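Local coordinates for protein TASOR (Homo sapiens, PDB 6TL1) that directs assembly of the HUSH complex as a pseudo-PARP protein, helping keep transposable elements and other H3K9me3-rich loci epigenetically silenced, at residues Y80-I85 and D128-K133; F74-R79 and L115-P120; L151-K156 and Q181-E186; V18-S23 and C200-V205. One frame throughout, in Å; residues are numbered along the deposited sequence.

Contacts 1, 2 and 4 all involve the five-stranded antiparallel sheet of the pseudo-PARP domain, whereas contact 3 belongs to the four-stranded mixed sheet and lies on the opposite side of the chain's centre from contacts 1 and 4. Contacts 1 and 4 cover opposite faces of the larger sheet, each with a helix and largely through apolar side chains. Contacts 1 and 3 are buried, 2 and 4 partly buried. Contact 2 closes the sheet's edge strand with an irregular loop and adds a water bridge between backbones. Contact 3 is the one with a direct hydrogen bond between its segments, made by a tyrosine that stacks on proline. The centres of contacts 1 and 4 are about 11 Å apart.

Contact 1: Y80-I85 and D128-K133; sequences YQVQTI and DVVIFK
Helix 82-88 packs on one face of the five-stranded antiparallel sheet, its first turn setting Val82 and Ile85 against Asp128, Val130 and Phe132 of strand 126-134. Val82 meets the strand through CG2, which sits 3.7 Å from Asp128 CB, the two side chains crossing at about a right angle. The methylene of the aspartate thus offers the nearest surface, with the carboxylate carbon slightly farther off. The same CG2 approaches Val130 CG2 more loosely, at 4.5 Å. One turn later Ile85 CG2, anti to its backbone N (the CG1 branch has chi1 -72°), reaches Phe132 CZ at 3.6 Å. This methyl arrives at the edge of the phenyl ring, near the ring plane, while Val130 CG1 lies above one face of the ring, offset toward the rim.

The alternation of a strand underlies this pattern, since Asp128, Val130 and Phe132 are every second residue of strand 126-134, one of the inner strands of the sheet in this pseudo-PARP fold. Both neighbouring strands contribute to the packing, with Val77 and Val204 also touching Val82, and Leu75 and Val199 touching Phe132.

Polar linkage is confined to the Asp128 end. A water gives a hydrogen bond to Asp128 OD2 at a short 2.5 Å and accepts a weak one from Tyr80 N at 3.2 Å, a tentative link between the turn ahead of the helix and the strand. The other carboxylate oxygen, OD1, is hydrogen-bonded to Ser206 on strand 199-209, which would help to restrain rotation of the carboxylate.

Contact 2: F74-R79 and L115-P120; sequences FLMVDR and LLQANP
Met76 and Leu116 bury the most surface here; in their apolar packing the CB atoms lie 3.8 Å apart. Leu116 CD2 extends the patch to Phe74, whose CB is 4.1 Å away; the phenyl ring itself turns away from the loop and packs on Ile20 and Leu21 of helix 12-22. Leu116 in turn touches Val129, so the leucine of the loop joins the same layer of side chains under the sheet.

Met76 also brings its terminal methyl against polar atoms. CG stands anti to the backbone N (chi1 177°) and the chain bends at the last torsion, which brings CE to 3.6 Å from Leu116 O and to 3.4 Å from Gln117 OE1. These are van der Waals contacts of a methyl with oxygens, and CB of Gln117 packs on the same CE.

Strand 71-77 is an outermost strand of the five-stranded antiparallel sheet in the pseudo-PARP fold, paired with strand 126-134 along one side. Residues 115-120 run past its other side without forming a strand. Phe74 is bonded there through its backbone to Ser110, but at Met76 the gap is spanned by solvent: one water accepts from Met76 N at 2.9 Å and donates to Leu116 O.

Within the loop, Gln117 is held by its own hydrogen bond, from NE2 to Asn119 O at 3.0 Å, with an N-H...O angle of 147°. The acceptor lies close to the amide plane of Gln117, yet the donor stands well above the carbonyl plane of Asn119. This bond helps to set the rotation of the amide whose OE1 meets the methionine methyl.

Contact 3: L151-K156 and Q181-E186; sequences LDPTPK and QYYFYE
Pro153 lies over one face of the Tyr185 ring, its CB 3.4 Å from the ring centroid and only 15° off the ring normal, a CH-pi contact centred on the aromatic system. The tyrosine belongs to the segment 181-186, which carries strand 181-184 of the four-stranded mixed sheet of the pseudo-PARP domain, and the proline belongs to the long connection between strands 139-142 and 159-162 of that sheet. The contact thus folds an irregular loop back onto the sheet its own ends belong to.

The proline ring is shared between two tyrosines. Its CG, next to the carbon stacked on Tyr185, approaches Tyr183 at 3.8 Å from OH, coming obliquely to that ring. Tyr183 is directed there with CG anti to its backbone N (chi1 177°), and its hydroxyl is hydrogen-bonded to Ser102. His160, on the neighbouring strand 159-162, meets both rings, edge-to-face in the case of Tyr185.

Thr154 adds the polar part of the contact. Its own hydroxyl is hydrogen-bonded to His160, tying the loop residue to the strand beside the tyrosines, while its CB packs 3.5 Å from Tyr185 OH. The carbonyl of Pro153 has a further hydrogen bond from outside, with Tyr187.

Tyr185 is thus held in two ways: the proline covers one face of the ring, and the carbonyl of Thr154 accepts from the hydroxyl near the ring plane. In that bond Tyr185 OH donates to Thr154 O at 2.6 Å, lying in the carbonyl plane on a lone pair, with a C=O...OH angle of 123°.

Contact 4: V18-S23 and C200-V205; sequences VNILHS and CPYAVV
Leu21 and Val205 meet tip to tip, with Leu21 CD1 3.7 Å from Val205 CG2 and 3.9 Å from Val205 CG1, so that one leucine methyl rests against both branches of the valine. Beside this pair Ile20 CD1 comes obliquely to the Tyr202 ring, 3.7 Å from CE2. Ile20 points its CG1 arm anti to the carbonyl carbon (chi1 -63°), which carries CD1 out to the tyrosine.

Around these four residues lies a second layer. Leu21 also touches Ile131 and Tyr36, while Val205 leans on Val129 and Ala39. Tyr202 meets the ring of Tyr72 with planes at about 50°, and Ile20 packs on the same Tyr72.

The strand backbone sets the direction of the tyrosine. Ile131 O probably accepts from Tyr202 N at 2.8 Å, and Ile131 N probably donates to Ala203 O, so two consecutive residues face one. Tyr202 and Ala203 consequently both point their CB atoms toward helix 12-22. This is a classic beta bulge in the antiparallel sheet of the pseudo-PARP fold, set where the helix packs across strand 199-209.

Contact 1: Y80-I85 and D128-K133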
# COMPACT_ATOMS: atom_id res chain seq x y z
N TYR A 80 5.06 16.77 0.61
CA TYR A 80 6.18 16.43 1.48
C TYR A 80 5.70 15.82 2.79
O TYR A 80 6.25 16.07 3.86
CB TYR A 80 7.06 17.66 1.73
CG TYR A 80 7.54 18.30 0.45
CD1 TYR A 80 8.66 17.81 -0.22
CD2 TYR A 80 6.87 19.38 -0.11
CE1 TYR A 80 9.09 18.39 -1.40
CE2 TYR A 80 7.30 19.96 -1.29
CZ TYR A 80 8.41 19.46 -1.93
OH TYR A 80 8.84 20.03 -3.10
N GLN A 81 4.65 15.01 2.70
CA GLN A 81 4.08 14.34 3.86
C GLN A 81 4.69 12.97 4.10
O GLN A 81 4.17 12.22 4.92
CB GLN A 81 2.57 14.23 3.70
CG GLN A 81 1.80 14.54 4.98
CD GLN A 81 2.04 15.96 5.48
OE1 GLN A 81 2.48 16.84 4.73
NE2 GLN A 81 1.75 16.19 6.76
N VAL A 82 5.77 12.63 3.38
CA VAL A 82 6.54 11.42 3.68
C VAL A 82 6.86 11.35 5.16
O VAL A 82 6.76 10.30 5.80
CB VAL A 82 7.82 11.36 2.83
CG1 VAL A 82 8.73 10.24 3.34
CG2 VAL A 82 7.50 11.16 1.37
N GLN A 83 7.26 12.49 5.73
CA GLN A 83 7.66 12.55 7.13
C GLN A 83 6.56 12.05 8.05
O GLN A 83 6.80 11.18 8.89
CB GLN A 83 8.05 13.98 7.49
CG GLN A 83 8.31 14.22 8.99
CD GLN A 83 9.41 13.36 9.56
OE1 GLN A 83 10.41 13.09 8.89
NE2 GLN A 83 9.24 12.91 10.80
N THR A 84 5.34 12.57 7.88
CA THR A 84 4.26 12.26 8.82
C THR A 84 3.82 10.80 8.73
O THR A 84 3.60 10.16 9.76
CB THR A 84 3.07 13.18 8.57
OG1 THR A 84 3.51 14.54 8.66
CG2 THR A 84 2.00 12.93 9.61
N ILE A 85 3.69 10.26 7.51
CA ILE A 85 3.28 8.86 7.38
C ILE A 85 4.37 7.92 7.91
O ILE A 85 4.06 6.92 8.57
CB ILE A 85 2.89 8.53 5.93
CG1 ILE A 85 1.56 9.18 5.54
CG2 ILE A 85 2.78 7.03 5.73
CD1 ILE A 85 1.67 10.54 4.92
N ASP A 128 7.13 11.14 -4.75
CA ASP A 128 7.65 10.32 -3.66
C ASP A 128 6.70 9.16 -3.44
O ASP A 128 5.49 9.36 -3.33
CB ASP A 128 7.75 11.14 -2.37
CG ASP A 128 8.74 12.27 -2.47
OD1 ASP A 128 9.87 12.03 -2.94
OD2 ASP A 128 8.39 13.41 -2.08
N VAL A 129 7.23 7.94 -3.38
CA VAL A 129 6.43 6.75 -3.18
C VAL A 129 6.90 6.08 -1.89
O VAL A 129 8.09 5.76 -1.75
CB VAL A 129 6.52 5.78 -4.37
CG1 VAL A 129 5.68 4.55 -4.12
CG2 VAL A 129 6.09 6.49 -5.65
N VAL A 130 5.97 5.88 -0.95
CA VAL A 130 6.22 5.10 0.26
C VAL A 130 5.89 3.65 -0.03
O VAL A 130 4.84 3.33 -0.62
CB VAL A 130 5.42 5.63 1.46
CG1 VAL A 130 5.66 4.76 2.72
CG2 VAL A 130 5.86 7.04 1.81
N ILE A 131 6.83 2.77 0.28
CA ILE A 131 6.64 1.33 0.19
C ILE A 131 6.30 0.82 1.58
O ILE A 131 7.09 0.99 2.52
CB ILE A 131 7.89 0.63 -0.36
CG1 ILE A 131 8.22 1.11 -1.79
CG2 ILE A 131 7.74 -0.89 -0.25
CD1 ILE A 131 9.49 0.51 -2.37
N PHE A 132 5.12 0.21 1.70
CA PHE A 132 4.67 -0.38 2.96
C PHE A 132 4.86 -1.88 2.91
O PHE A 132 4.57 -2.52 1.89
CB PHE A 132 3.20 -0.09 3.22
CG PHE A 132 2.90 1.35 3.44
CD1 PHE A 132 2.59 2.17 2.37
CD2 PHE A 132 2.94 1.89 4.72
CE1 PHE A 132 2.30 3.51 2.58
CE2 PHE A 132 2.67 3.22 4.93
CZ PHE A 132 2.36 4.04 3.86
N LYS A 133 5.30 -2.46 4.02
CA LYS A 133 5.13 -3.89 4.17
C LYS A 133 3.75 -4.11 4.78
O LYS A 133 3.27 -3.32 5.59
CB LYS A 133 6.22 -4.52 5.03
CG LYS A 133 6.23 -4.16 6.50
CD LYS A 133 7.27 -5.03 7.22
CE LYS A 133 7.45 -4.66 8.70
NZ LYS A 133 8.59 -5.42 9.30
O HOH W 1 6.24 14.50 -1.27

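Contact 2: F74-R79 and L115-P120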
# COMPACT_ATOMS: atom_id res chain seq x y z
N PHE A 74 1.96 0.20 -2.05
CA PHE A 74 2.55 1.49 -2.39
C PHE A 74 1.58 2.64 -2.22
O PHE A 74 0.35 2.49 -2.31
CB PHE A 74 3.08 1.45 -3.84
CG PHE A 74 3.80 0.18 -4.14
CD1 PHE A 74 3.11 -0.91 -4.65
CD2 PHE A 74 5.14 0.04 -3.83
CE1 PHE A 74 3.76 -2.10 -4.87
CE2 PHE A 74 5.79 -1.14 -4.06
CZ PHE A 74 5.10 -2.22 -4.58
N LEU A 75 2.15 3.81 -1.97
CA LEU A 75 1.39 5.04 -1.82
C LEU A 75 2.24 6.19 -2.34
O LEU A 75 3.32 6.45 -1.81
CB LEU A 75 0.99 5.28 -0.37
CG LEU A 75 -0.03 6.41 -0.16
CD1 LEU A 75 -1.36 6.03 -0.79
CD2 LEU A 75 -0.22 6.69 1.34
N MET A 76 1.74 6.89 -3.35
CA MET A 76 2.35 8.15 -3.75
C MET A 76 1.84 9.22 -2.80
O MET A 76 0.64 9.27 -2.50
CB MET A 76 2.01 8.50 -5.20
CG MET A 76 2.57 9.83 -5.63
SD MET A 76 2.58 10.03 -7.42
CE MET A 76 0.81 10.00 -7.75
N VAL A 77 2.73 10.07 -2.29
CA VAL A 77 2.38 10.98 -1.21
C VAL A 77 2.74 12.41 -1.56
O VAL A 77 3.82 12.69 -2.11
CB VAL A 77 3.05 10.55 0.11
CG1 VAL A 77 2.56 9.18 0.52
CG2 VAL A 77 4.53 10.49 -0.07
N ASP A 78 1.81 13.31 -1.25
CA ASP A 78 1.84 14.71 -1.64
C ASP A 78 2.54 15.57 -0.59
O ASP A 78 2.91 15.10 0.48
CB ASP A 78 0.41 15.24 -1.84
CG ASP A 78 -0.04 15.19 -3.28
OD1 ASP A 78 0.29 14.21 -3.99
OD2 ASP A 78 -0.73 16.14 -3.72
N ARG A 79 2.71 16.84 -0.94
CA ARG A 79 3.02 17.94 -0.03
C ARG A 79 4.07 17.58 1.01
O ARG A 79 3.99 18.03 2.16
CB ARG A 79 1.74 18.41 0.67
CG ARG A 79 0.61 18.76 -0.30
CD ARG A 79 -0.56 19.41 0.41
NE ARG A 79 -1.64 19.74 -0.51
CZ ARG A 79 -2.55 20.69 -0.30
NH1 ARG A 79 -2.50 21.42 0.80
NH2 ARG A 79 -3.49 20.91 -1.20
N LEU A 115 0.82 2.31 -10.82
CA LEU A 115 -0.59 2.74 -10.81
C LEU A 115 -0.85 3.44 -9.48
O LEU A 115 -1.41 2.85 -8.55
CB LEU A 115 -1.51 1.54 -11.01
CG LEU A 115 -2.99 1.83 -11.26
CD1 LEU A 115 -3.17 3.00 -12.21
CD2 LEU A 115 -3.65 0.58 -11.84
N LEU A 116 -0.44 4.71 -9.39
CA LEU A 116 -0.43 5.45 -8.14
C LEU A 116 -1.44 6.59 -8.06
O LEU A 116 -1.47 7.30 -7.06
CB LEU A 116 0.98 6.01 -7.90
CG LEU A 116 2.09 4.97 -7.99
CD1 LEU A 116 3.45 5.65 -8.15
CD2 LEU A 116 2.05 4.06 -6.77
N GLN A 117 -2.28 6.76 -9.08
CA GLN A 117 -3.26 7.84 -9.12
C GLN A 117 -4.24 7.51 -10.24
O GLN A 117 -3.96 6.65 -11.08
CB GLN A 117 -2.59 9.21 -9.33
CG GLN A 117 -2.29 9.53 -10.77
CD GLN A 117 -1.55 10.85 -10.98
OE1 GLN A 117 -1.19 11.54 -10.04
NE2 GLN A 117 -1.37 11.22 -12.25
N ALA A 118 -5.39 8.19 -10.22
CA ALA A 118 -6.49 7.79 -11.09
C ALA A 118 -6.15 8.01 -12.56
O ALA A 118 -6.44 7.15 -13.40
CB ALA A 118 -7.75 8.57 -10.72
N ASN A 119 -5.53 9.13 -12.89
CA ASN A 119 -5.19 9.46 -14.26
C ASN A 119 -3.72 9.18 -14.53
O ASN A 119 -2.93 8.99 -13.60
CB ASN A 119 -5.55 10.93 -14.52
CG ASN A 119 -7.02 11.21 -14.27
OD1 ASN A 119 -7.86 10.30 -14.37
ND2 ASN A 119 -7.34 12.44 -13.91
N PRO A 120 -3.32 9.14 -15.80
CA PRO A 120 -1.91 8.86 -16.11
C PRO A 120 -1.00 9.98 -15.64
O PRO A 120 -1.38 11.16 -15.63
CB PRO A 120 -1.90 8.76 -17.64
CG PRO A 120 -3.29 8.36 -18.00
CD PRO A 120 -4.16 9.10 -17.01
O HOH W 2 -0.79 6.45 -4.63

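Contact 3: L151-K156 and Q181-E186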
# COMPACT_ATOMS: atom_id res chain seq x y z
N LEU A 151 -20.06 -2.24 2.06
CA LEU A 151 -20.00 -2.88 3.36
C LEU A 151 -19.15 -2.07 4.33
O LEU A 151 -18.20 -1.39 3.95
CB LEU A 151 -19.39 -4.28 3.24
CG LEU A 151 -20.09 -5.30 2.34
CD1 LEU A 151 -19.13 -6.44 2.03
CD2 LEU A 151 -21.33 -5.81 3.04
N ASP A 152 -19.49 -2.17 5.62
CA ASP A 152 -18.54 -1.85 6.66
C ASP A 152 -17.35 -2.80 6.53
O ASP A 152 -17.45 -3.84 5.88
CB ASP A 152 -19.18 -1.98 8.04
CG ASP A 152 -20.10 -0.82 8.39
OD1 ASP A 152 -20.08 0.21 7.68
OD2 ASP A 152 -20.83 -0.93 9.40
N PRO A 153 -16.21 -2.46 7.12
CA PRO A 153 -15.08 -3.39 7.09
C PRO A 153 -15.51 -4.74 7.65
O PRO A 153 -16.27 -4.82 8.63
CB PRO A 153 -14.03 -2.71 7.98
CG PRO A 153 -14.31 -1.26 7.78
CD PRO A 153 -15.82 -1.17 7.73
N THR A 154 -15.07 -5.81 6.98
CA THR A 154 -15.54 -7.16 7.31
C THR A 154 -14.81 -7.67 8.55
O THR A 154 -13.57 -7.77 8.53
CB THR A 154 -15.30 -8.11 6.15
OG1 THR A 154 -15.99 -7.63 4.99
CG2 THR A 154 -15.90 -9.46 6.49
N PRO A 155 -15.49 -7.98 9.64
CA PRO A 155 -14.80 -8.46 10.84
C PRO A 155 -14.06 -9.76 10.56
O PRO A 155 -14.46 -10.56 9.70
CB PRO A 155 -15.92 -8.66 11.86
CG PRO A 155 -17.02 -7.72 11.38
CD PRO A 155 -16.95 -7.83 9.88
N LYS A 156 -12.95 -9.94 11.27
CA LYS A 156 -12.15 -11.17 11.25
C LYS A 156 -11.46 -11.40 9.90
O LYS A 156 -11.06 -12.52 9.59
CB LYS A 156 -13.02 -12.39 11.61
CG LYS A 156 -13.62 -12.30 13.00
CD LYS A 156 -12.61 -11.96 14.06
CE LYS A 156 -13.25 -11.91 15.44
NZ LYS A 156 -12.23 -11.55 16.47
N GLN A 181 -6.74 -1.59 -5.64
CA GLN A 181 -6.36 -1.16 -4.31
C GLN A 181 -6.47 -2.29 -3.30
O GLN A 181 -7.19 -3.28 -3.50
CB GLN A 181 -7.23 0.01 -3.83
CG GLN A 181 -7.14 1.21 -4.71
CD GLN A 181 -5.87 1.97 -4.48
OE1 GLN A 181 -5.54 2.34 -3.35
NE2 GLN A 181 -5.10 2.17 -5.55
N TYR A 182 -5.72 -2.14 -2.22
CA TYR A 182 -5.90 -2.90 -0.99
C TYR A 182 -6.55 -1.97 0.03
O TYR A 182 -6.21 -0.79 0.11
CB TYR A 182 -4.56 -3.39 -0.45
CG TYR A 182 -3.86 -4.45 -1.28
CD1 TYR A 182 -4.56 -5.52 -1.80
CD2 TYR A 182 -2.49 -4.37 -1.53
CE1 TYR A 182 -3.92 -6.49 -2.57
CE2 TYR A 182 -1.84 -5.34 -2.29
CZ TYR A 182 -2.56 -6.39 -2.81
OH TYR A 182 -1.94 -7.36 -3.56
N TYR A 183 -7.47 -2.50 0.83
CA TYR A 183 -8.19 -1.72 1.84
C TYR A 183 -7.98 -2.39 3.20
O TYR A 183 -8.59 -3.42 3.48
CB TYR A 183 -9.66 -1.63 1.48
CG TYR A 183 -10.57 -0.90 2.46
CD1 TYR A 183 -10.53 0.48 2.59
CD2 TYR A 183 -11.51 -1.60 3.20
CE1 TYR A 183 -11.41 1.15 3.44
CE2 TYR A 183 -12.39 -0.94 4.07
CZ TYR A 183 -12.33 0.43 4.18
OH TYR A 183 -13.19 1.08 5.03
N PHE A 184 -7.09 -1.81 4.01
CA PHE A 184 -6.70 -2.37 5.29
C PHE A 184 -7.46 -1.69 6.43
O PHE A 184 -7.65 -0.48 6.43
CB PHE A 184 -5.20 -2.23 5.50
CG PHE A 184 -4.39 -3.14 4.64
CD1 PHE A 184 -4.10 -4.43 5.05
CD2 PHE A 184 -3.93 -2.71 3.40
CE1 PHE A 184 -3.36 -5.28 4.24
CE2 PHE A 184 -3.19 -3.56 2.60
CZ PHE A 184 -2.91 -4.85 3.02
N TYR A 185 -7.87 -2.48 7.41
CA TYR A 185 -8.61 -1.94 8.53
C TYR A 185 -8.36 -2.86 9.71
O TYR A 185 -7.87 -3.98 9.57
CB TYR A 185 -10.10 -1.83 8.23
CG TYR A 185 -10.64 -3.16 7.79
CD1 TYR A 185 -11.07 -4.10 8.72
CD2 TYR A 185 -10.69 -3.50 6.44
CE1 TYR A 185 -11.54 -5.33 8.32
CE2 TYR A 185 -11.18 -4.72 6.03
CZ TYR A 185 -11.61 -5.63 6.97
OH TYR A 185 -12.08 -6.85 6.57
N GLU A 186 -8.76 -2.38 10.89
CA GLU A 186 -8.61 -3.20 12.08
C GLU A 186 -9.63 -2.74 13.11
O GLU A 186 -9.69 -1.55 13.44
CB GLU A 186 -7.19 -3.12 12.64
CG GLU A 186 -6.93 -4.08 13.77
CD GLU A 186 -5.47 -4.17 14.17
OE1 GLU A 186 -4.68 -3.26 13.82
OE2 GLU A 186 -5.12 -5.14 14.86

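Contact 4: V18-S23 and C200-V205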
# COMPACT_ATOMS: atom_id res chain seq x y z
N VAL A 18 14.55 -0.86 -5.17
CA VAL A 18 14.12 -0.70 -6.55
C VAL A 18 13.56 -2.01 -7.08
O VAL A 18 12.58 -2.01 -7.83
CB VAL A 18 15.28 -0.17 -7.42
CG1 VAL A 18 14.97 -0.33 -8.88
CG2 VAL A 18 15.52 1.30 -7.11
N ASN A 19 14.11 -3.16 -6.64
CA ASN A 19 13.60 -4.43 -7.15
C ASN A 19 12.18 -4.71 -6.67
O ASN A 19 11.42 -5.38 -7.38
CB ASN A 19 14.48 -5.61 -6.73
CG ASN A 19 15.78 -5.67 -7.51
OD1 ASN A 19 15.92 -5.01 -8.51
ND2 ASN A 19 16.72 -6.51 -7.06
N ILE A 20 11.82 -4.23 -5.48
CA ILE A 20 10.43 -4.34 -5.03
C ILE A 20 9.52 -3.59 -5.99
O ILE A 20 8.48 -4.10 -6.42
CB ILE A 20 10.30 -3.81 -3.59
CG1 ILE A 20 11.13 -4.65 -2.62
CG2 ILE A 20 8.82 -3.79 -3.16
CD1 ILE A 20 11.32 -3.97 -1.30
N LEU A 21 9.92 -2.39 -6.40
CA LEU A 21 9.11 -1.62 -7.35
C LEU A 21 9.06 -2.30 -8.71
O LEU A 21 7.98 -2.50 -9.27
CB LEU A 21 9.66 -0.20 -7.47
CG LEU A 21 9.61 0.62 -6.18
CD1 LEU A 21 10.63 1.73 -6.24
CD2 LEU A 21 8.23 1.20 -5.94
N HIS A 22 10.23 -2.69 -9.26
CA HIS A 22 10.27 -3.28 -10.59
C HIS A 22 9.48 -4.57 -10.67
O HIS A 22 8.96 -4.92 -11.74
CB HIS A 22 11.72 -3.56 -11.01
CG HIS A 22 12.47 -2.33 -11.41
ND1 HIS A 22 13.83 -2.34 -11.68
CD2 HIS A 22 12.06 -1.06 -11.61
CE1 HIS A 22 14.22 -1.13 -12.02
NE2 HIS A 22 13.16 -0.33 -11.99
N SER A 23 9.42 -5.33 -9.59
CA SER A 23 8.68 -6.58 -9.62
C SER A 23 7.19 -6.39 -9.36
O SER A 23 6.44 -7.38 -9.37
CB SER A 23 9.29 -7.56 -8.62
OG SER A 23 9.07 -7.10 -7.31
N CYS A 200 2.85 -1.22 7.57
CA CYS A 200 4.02 -0.58 8.17
C CYS A 200 4.93 0.02 7.10
O CYS A 200 5.32 -0.69 6.16
CB CYS A 200 4.80 -1.59 9.01
SG CYS A 200 6.14 -0.87 9.97
N PRO A 201 5.28 1.30 7.19
CA PRO A 201 6.21 1.89 6.21
C PRO A 201 7.57 1.21 6.26
O PRO A 201 8.13 0.97 7.34
CB PRO A 201 6.28 3.36 6.62
CG PRO A 201 5.95 3.36 8.06
CD PRO A 201 4.95 2.25 8.27
N TYR A 202 8.09 0.89 5.09
CA TYR A 202 9.32 0.13 4.90
C TYR A 202 10.39 0.90 4.13
O TYR A 202 11.57 0.83 4.50
CB TYR A 202 8.97 -1.18 4.15
CG TYR A 202 10.16 -2.02 3.77
CD1 TYR A 202 10.75 -2.88 4.69
CD2 TYR A 202 10.67 -1.99 2.47
CE1 TYR A 202 11.84 -3.65 4.35
CE2 TYR A 202 11.76 -2.76 2.12
CZ TYR A 202 12.33 -3.60 3.05
OH TYR A 202 13.42 -4.37 2.70
N ALA A 203 10.02 1.64 3.09
CA ALA A 203 11.00 2.38 2.30
C ALA A 203 10.31 3.54 1.61
O ALA A 203 9.09 3.55 1.44
CB ALA A 203 11.68 1.47 1.26
N VAL A 204 11.11 4.52 1.21
CA VAL A 204 10.64 5.67 0.44
C VAL A 204 11.58 5.87 -0.74
O VAL A 204 12.81 5.82 -0.58
CB VAL A 204 10.58 6.95 1.29
CG1 VAL A 204 9.91 8.07 0.52
CG2 VAL A 204 9.85 6.69 2.61
N VAL A 205 11.01 6.10 -1.92
CA VAL A 205 11.77 6.41 -3.12
C VAL A 205 11.20 7.68 -3.73
O VAL A 205 10.01 7.99 -3.59
CB VAL A 205 11.72 5.27 -4.16
CG1 VAL A 205 12.39 4.02 -3.62
CG2 VAL A 205 10.27 5.00 -4.55